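Local coordinates for protein possible thiamine biosynthesis enzyme (Candida albicans, PDB 2X7Q) that is of unknown function but adopts the periplasmic binding protein fold of the SsuA/TauA family and may take part in thiamine biosynthesis, at residues A[223-237]-A[258-270]. The protein carries 1 engineered substitution. Sequence-based numbering, arbitrary orientation.
Sequences IDAVNQGIQYYNEHV and WTKTVEFNSRIGK
Tyr233 reaches from helix 216-235 across to the chain that follows helix 252-259, its ring lying against the edge of Phe264. CB is directed toward 258-270, and with CG anti to the backbone N (chi1 164°) the ring face comes onto that edge. Phe264 CE1 sits over the face, displaced toward the rim and 3.5 Å from Tyr233 CE2, while Tyr233 CD2 is 3.8 Å from Phe264 CD1. The planes stand at 80°, a T-shaped pair in which Tyr233 offers its face. At the tip, OH approaches Trp258 CZ3 and Val262 CG1, and water 2 links it to the carbonyl O of Thr259. In this periplasmic binding protein fold of two mixed five-stranded sheets, the loop runs between the helix and strand 88-95, where backbone hydrogen bonding joins Asn265 to Tyr94. One turn before Tyr233, Ile230 packs CG2 on Phe264 CB at 3.5 Å, and Ile268 CG1 packs on Ile223 CG2 (3.6 Å). Asn227 ND2 gives a nearly straight hydrogen bond to Ile268 O (2.9 Å, 175°), which lies in the plane of the Asn227 amide, and a weak, bent one to Ser266 O. Water 1 donates to both that Ile268 oxygen and Asp224 OD1, while Asp224 OD2 forms a salt bridge with Lys220.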
loop_
_atom_site.group_PDB
_atom_site.type_symbol
_atom_site.label_atom_id
_atom_site.label_comp_id
_atom_site.label_asym_id
_atom_site.label_seq_id
_atom_site.Cartn_x
_atom_site.Cartn_y
_atom_site.Cartn_z
ATOM N N ILE A 223 11.259 -13.334 -3.004
ATOM C CA ILE A 223 10.164 -13.555 -2.067
ATOM C C ILE A 223 10.635 -14.362 -0.863
ATOM O O ILE A 223 10.275 -14.061 0.275
ATOM C CB ILE A 223 8.982 -14.276 -2.741
ATOM C CG1 ILE A 223 8.409 -13.418 -3.873
ATOM C CG2 ILE A 223 7.904 -14.597 -1.722
ATOM C CD1 ILE A 223 7.220 -14.041 -4.571
ATOM N N ASP A 224 11.445 -15.385 -1.118
ATOM C CA ASP A 224 12.005 -16.200 -0.045
ATOM C C ASP A 224 12.895 -15.356 0.865
ATOM O O ASP A 224 12.901 -15.535 2.080
ATOM C CB ASP A 224 12.794 -17.380 -0.614
ATOM C CG ASP A 224 11.904 -18.411 -1.275
ATOM O OD1 ASP A 224 10.677 -18.360 -1.065
ATOM O OD2 ASP A 224 12.430 -19.283 -1.996
ATOM N N ALA A 225 13.642 -14.431 0.270
ATOM C CA ALA A 225 14.507 -13.539 1.034
ATOM C C ALA A 225 13.665 -12.605 1.897
ATOM O O ALA A 225 14.016 -12.315 3.039
ATOM C CB ALA A 225 15.403 -12.741 0.102
ATOM N N VAL A 226 12.554 -12.133 1.339
ATOM C CA VAL A 226 11.621 -11.289 2.075
ATOM C C VAL A 226 11.012 -12.060 3.242
ATOM O O VAL A 226 10.783 -11.500 4.311
ATOM C CB VAL A 226 10.497 -10.758 1.162
ATOM C CG1 VAL A 226 9.451 -10.019 1.976
ATOM C CG2 VAL A 226 11.074 -9.860 0.078
ATOM N N ASN A 227 10.764 -13.349 3.034
ATOM C CA ASN A 227 10.225 -14.204 4.087
ATOM C C ASN A 227 11.158 -14.251 5.290
ATOM O O ASN A 227 10.712 -14.224 6.435
ATOM C CB ASN A 227 9.982 -15.621 3.558
ATOM C CG ASN A 227 9.307 -16.518 4.579
ATOM O OD1 ASN A 227 9.836 -16.756 5.666
ATOM N ND2 ASN A 227 8.129 -17.018 4.233
ATOM N N GLN A 228 12.458 -14.328 5.021
ATOM C CA GLN A 228 13.462 -14.328 6.077
ATOM C C GLN A 228 13.571 -12.943 6.705
ATOM O O GLN A 228 13.789 -12.815 7.908
ATOM C CB GLN A 228 14.821 -14.771 5.530
ATOM C CG GLN A 228 14.909 -16.254 5.199
ATOM C CD GLN A 228 16.298 -16.676 4.770
ATOM O OE1 GLN A 228 16.977 -15.960 4.037
ATOM N NE2 GLN A 228 16.728 -17.849 5.223
ATOM N N GLY A 229 13.420 -11.910 5.882
ATOM C CA GLY A 229 13.455 -10.541 6.363
ATOM C C GLY A 229 12.301 -10.263 7.307
ATOM O O GLY A 229 12.439 -9.506 8.268
ATOM N N ILE A 230 11.161 -10.886 7.029
ATOM C CA ILE A 230 9.986 -10.761 7.879
ATOM C C ILE A 230 10.198 -11.477 9.210
ATOM O O ILE A 230 9.839 -10.957 10.266
ATOM C CB ILE A 230 8.732 -11.333 7.189
ATOM C CG1 ILE A 230 8.328 -10.457 6.002
ATOM C CG2 ILE A 230 7.586 -11.447 8.178
ATOM C CD1 ILE A 230 7.096 -10.945 5.271
ATOM N N GLN A 231 10.779 -12.671 9.155
ATOM C CA GLN A 231 11.046 -13.440 10.364
ATOM C C GLN A 231 12.023 -12.699 11.272
ATOM O O GLN A 231 11.831 -12.647 12.485
ATOM C CB GLN A 231 11.587 -14.831 10.019
ATOM C CG GLN A 231 11.880 -15.700 11.235
ATOM C CD GLN A 231 12.416 -17.069 10.867
ATOM O OE1 GLN A 231 12.587 -17.388 9.692
ATOM N NE2 GLN A 231 12.683 -17.888 11.877
ATOM N N TYR A 232 13.069 -12.129 10.683
ATOM C CA TYR A 232 14.040 -11.358 11.449
ATOM C C TYR A 232 13.349 -10.200 12.157
ATOM O O TYR A 232 13.542 -9.990 13.351
ATOM C CB TYR A 232 15.158 -10.834 10.544
ATOM C CG TYR A 232 16.288 -10.168 11.302
ATOM C CD1 TYR A 232 16.224 -8.824 11.650
ATOM C CD2 TYR A 232 17.414 -10.888 11.678
ATOM C CE1 TYR A 232 17.255 -8.216 12.348
ATOM C CE2 TYR A 232 18.450 -10.291 12.375
ATOM C CZ TYR A 232 18.363 -8.957 12.707
ATOM O OH TYR A 232 19.389 -8.362 13.400
ATOM N N TYR A 233 12.542 -9.454 11.411
ATOM C CA TYR A 233 11.774 -8.353 11.977
ATOM C C TYR A 233 10.960 -8.826 13.174
ATOM O O TYR A 233 10.990 -8.210 14.236
ATOM C CB TYR A 233 10.849 -7.749 10.919
ATOM C CG TYR A 233 9.759 -6.871 11.495
ATOM C CD1 TYR A 233 9.985 -5.523 11.745
ATOM C CD2 TYR A 233 8.507 -7.392 11.796
ATOM C CE1 TYR A 233 8.992 -4.721 12.277
ATOM C CE2 TYR A 233 7.510 -6.600 12.329
ATOM C CZ TYR A 233 7.758 -5.266 12.565
ATOM O OH TYR A 233 6.770 -4.472 13.093
ATOM N N ASN A 234 10.234 -9.925 12.992
ATOM C CA ASN A 234 9.407 -10.486 14.052
ATOM C C ASN A 234 10.199 -10.826 15.308
ATOM O O ASN A 234 9.677 -10.746 16.419
ATOM C CB ASN A 234 8.669 -11.732 13.551
ATOM C CG ASN A 234 7.482 -11.395 12.669
ATOM O OD1 ASN A 234 7.046 -10.246 12.606
ATOM N ND2 ASN A 234 6.947 -12.403 11.989
ATOM N N GLU A 235 11.461 -11.206 15.130
ATOM C CA GLU A 235 12.304 -11.624 16.244
ATOM C C GLU A 235 13.169 -10.482 16.772
ATOM O O GLU A 235 13.888 -10.644 17.757
ATOM C CB GLU A 235 13.188 -12.802 15.826
ATOM C CG GLU A 235 12.411 -14.022 15.350
ATOM C CD GLU A 235 13.314 -15.131 14.850
ATOM O OE1 GLU A 235 14.538 -14.905 14.756
ATOM O OE2 GLU A 235 12.799 -16.227 14.546
ATOM N N HIS A 236 13.094 -9.328 16.114
ATOM C CA HIS A 236 13.913 -8.182 16.489
ATOM C C HIS A 236 13.142 -6.874 16.362
ATOM O O HIS A 236 13.606 -5.933 15.720
ATOM C CB HIS A 236 15.178 -8.128 15.629
ATOM C CG HIS A 236 15.967 -9.402 15.631
ATOM N ND1 HIS A 236 16.968 -9.655 16.541
ATOM C CD2 HIS A 236 15.899 -10.490 14.828
ATOM C CE1 HIS A 236 17.488 -10.849 16.298
ATOM N NE2 HIS A 236 16.857 -11.374 15.266
ATOM N N VAL A 237 11.967 -6.816 16.984
ATOM C CA VAL A 237 11.154 -5.606 16.980
ATOM C C VAL A 237 11.923 -4.442 17.597
ATOM O O VAL A 237 11.770 -3.294 17.179
ATOM C CB VAL A 237 9.833 -5.813 17.746
ATOM C CG1 VAL A 237 9.035 -4.521 17.800
ATOM C CG2 VAL A 237 9.016 -6.922 17.101
ATOM N N TRP A 258 2.845 1.047 16.483
ATOM C CA TRP A 258 2.570 0.463 15.175
ATOM C C TRP A 258 2.936 -1.019 15.110
ATOM O O TRP A 258 2.210 -1.814 14.515
ATOM C CB TRP A 258 3.302 1.242 14.082
ATOM C CG TRP A 258 3.310 0.548 12.755
ATOM C CD1 TRP A 258 2.306 0.531 11.832
ATOM C CD2 TRP A 258 4.375 -0.235 12.199
ATOM N NE1 TRP A 258 2.680 -0.211 10.737
ATOM C CE2 TRP A 258 3.947 -0.692 10.940
ATOM C CE3 TRP A 258 5.650 -0.591 12.651
ATOM C CZ2 TRP A 258 4.747 -1.487 10.123
ATOM C CZ3 TRP A 258 6.441 -1.382 11.840
ATOM C CH2 TRP A 258 5.988 -1.819 10.590
ATOM N N THR A 259 4.055 -1.389 15.726
ATOM C CA THR A 259 4.522 -2.773 15.689
ATOM C C THR A 259 3.514 -3.735 16.311
ATOM O O THR A 259 3.552 -4.937 16.051
ATOM C CB THR A 259 5.876 -2.941 16.413
ATOM O OG1 THR A 259 5.706 -2.701 17.816
ATOM C CG2 THR A 259 6.909 -1.976 15.854
ATOM N N LYS A 260 2.619 -3.201 17.136
ATOM C CA LYS A 260 1.635 -4.023 17.832
ATOM C C LYS A 260 0.316 -4.118 17.066
ATOM O O LYS A 260 -0.667 -4.657 17.574
ATOM C CB LYS A 260 1.387 -3.488 19.245
ATOM C CG LYS A 260 2.592 -3.592 20.178
ATOM C CD LYS A 260 2.188 -3.441 21.643
ATOM C CE LYS A 260 1.746 -2.022 21.976
ATOM N NZ LYS A 260 2.886 -1.064 22.003
ATOM N N THR A 261 0.302 -3.598 15.843
ATOM C CA THR A 261 -0.891 -3.644 15.003
ATOM C C THR A 261 -0.611 -4.339 13.676
ATOM O O THR A 261 -1.526 -4.841 13.023
ATOM C CB THR A 261 -1.434 -2.228 14.711
ATOM O OG1 THR A 261 -0.497 -1.511 13.895
ATOM C CG2 THR A 261 -1.670 -1.467 16.005
ATOM N N VAL A 262 0.658 -4.363 13.279
ATOM C CA VAL A 262 1.042 -4.919 11.984
ATOM C C VAL A 262 1.383 -6.402 12.045
ATOM O O VAL A 262 1.984 -6.871 13.010
ATOM C CB VAL A 262 2.237 -4.154 11.374
ATOM C CG1 VAL A 262 3.443 -4.219 12.292
ATOM C CG2 VAL A 262 2.575 -4.695 9.994
ATOM N N GLU A 263 0.978 -7.135 11.012
ATOM C CA GLU A 263 1.359 -8.534 10.863
ATOM C C GLU A 263 1.797 -8.817 9.432
ATOM O O GLU A 263 0.963 -8.993 8.544
ATOM C CB GLU A 263 0.209 -9.469 11.243
ATOM C CG GLU A 263 0.563 -10.946 11.106
ATOM C CD GLU A 263 -0.634 -11.862 11.256
ATOM O OE1 GLU A 263 -1.771 -11.401 11.027
ATOM O OE2 GLU A 263 -0.438 -13.048 11.590
ATOM N N PHE A 264 3.105 -8.857 9.210
ATOM C CA PHE A 264 3.637 -9.203 7.900
ATOM C C PHE A 264 3.355 -10.670 7.596
ATOM O O PHE A 264 3.221 -11.487 8.508
ATOM C CB PHE A 264 5.139 -8.920 7.842
ATOM C CG PHE A 264 5.485 -7.462 7.963
ATOM C CD1 PHE A 264 5.856 -6.920 9.185
ATOM C CD2 PHE A 264 5.437 -6.631 6.854
ATOM C CE1 PHE A 264 6.173 -5.576 9.298
ATOM C CE2 PHE A 264 5.754 -5.288 6.960
ATOM C CZ PHE A 264 6.123 -4.761 8.183
ATOM N N ASN A 265 3.256 -11.000 6.313
ATOM C CA ASN A 265 2.984 -12.372 5.901
ATOM C C ASN A 265 4.205 -13.266 6.076
ATOM O O ASN A 265 5.038 -13.371 5.180
ATOM C CB ASN A 265 2.503 -12.412 4.448
ATOM C CG ASN A 265 2.095 -13.804 4.004
ATOM O OD1 ASN A 265 1.949 -14.713 4.822
ATOM N ND2 ASN A 265 1.909 -13.978 2.701
ATOM N N SER A 266 4.306 -13.912 7.234
ATOM C CA SER A 266 5.431 -14.792 7.524
ATOM C C SER A 266 5.391 -16.037 6.646
ATOM O O SER A 266 6.370 -16.776 6.558
ATOM C CB SER A 266 5.430 -15.196 8.997
ATOM O OG SER A 266 4.295 -15.978 9.313
ATOM N N ARG A 267 4.256 -16.257 5.993
ATOM C CA ARG A 267 4.076 -17.430 5.147
ATOM C C ARG A 267 4.267 -17.084 3.674
ATOM O O ARG A 267 4.042 -17.919 2.798
ATOM C CB ARG A 267 2.688 -18.035 5.367
ATOM C CG ARG A 267 2.332 -18.269 6.820
ATOM C CD ARG A 267 3.356 -19.155 7.511
ATOM N NE ARG A 267 3.512 -20.437 6.834
ATOM C CZ ARG A 267 4.683 -21.010 6.578
ATOM N NH1 ARG A 267 5.811 -20.416 6.946
ATOM N NH2 ARG A 267 4.730 -22.178 5.954
ATOM N N ILE A 268 4.691 -15.852 3.406
ATOM C CA ILE A 268 4.869 -15.387 2.032
ATOM C C ILE A 268 5.808 -16.305 1.246
ATOM O O ILE A 268 6.954 -16.532 1.642
ATOM C CB ILE A 268 5.368 -13.923 1.978
ATOM C CG1 ILE A 268 5.387 -13.411 0.535
ATOM C CG2 ILE A 268 6.739 -13.788 2.630
ATOM C CD1 ILE A 268 5.833 -11.965 0.404
ATOM N N GLY A 269 5.303 -16.848 0.142
ATOM C CA GLY A 269 6.079 -17.744 -0.695
ATOM C C GLY A 269 5.904 -19.204 -0.322
ATOM O O GLY A 269 6.203 -20.096 -1.117
ATOM N N LYS A 270 5.422 -19.450 0.893
ATOM C CA LYS A 270 5.216 -20.812 1.374
ATOM C C LYS A 270 3.803 -21.298 1.062
ATOM O O LYS A 270 3.574 -22.494 0.877
ATOM C CB LYS A 270 5.482 -20.902 2.879
ATOM C CG LYS A 270 6.868 -20.435 3.299
ATOM C CD LYS A 270 7.956 -21.117 2.480
ATOM C CE LYS A 270 9.348 -20.712 2.950
ATOM N NZ LYS A 270 10.386 -21.007 1.922
HETATM O O HOH W 1 9.308 -18.003 1.336
HETATM O O HOH W 2 5.236 -6.389 14.528
HETATM O O HOH W 3 4.230 -12.062 11.022
HETATM O O HOH W 4 4.543 -9.295 11.807
#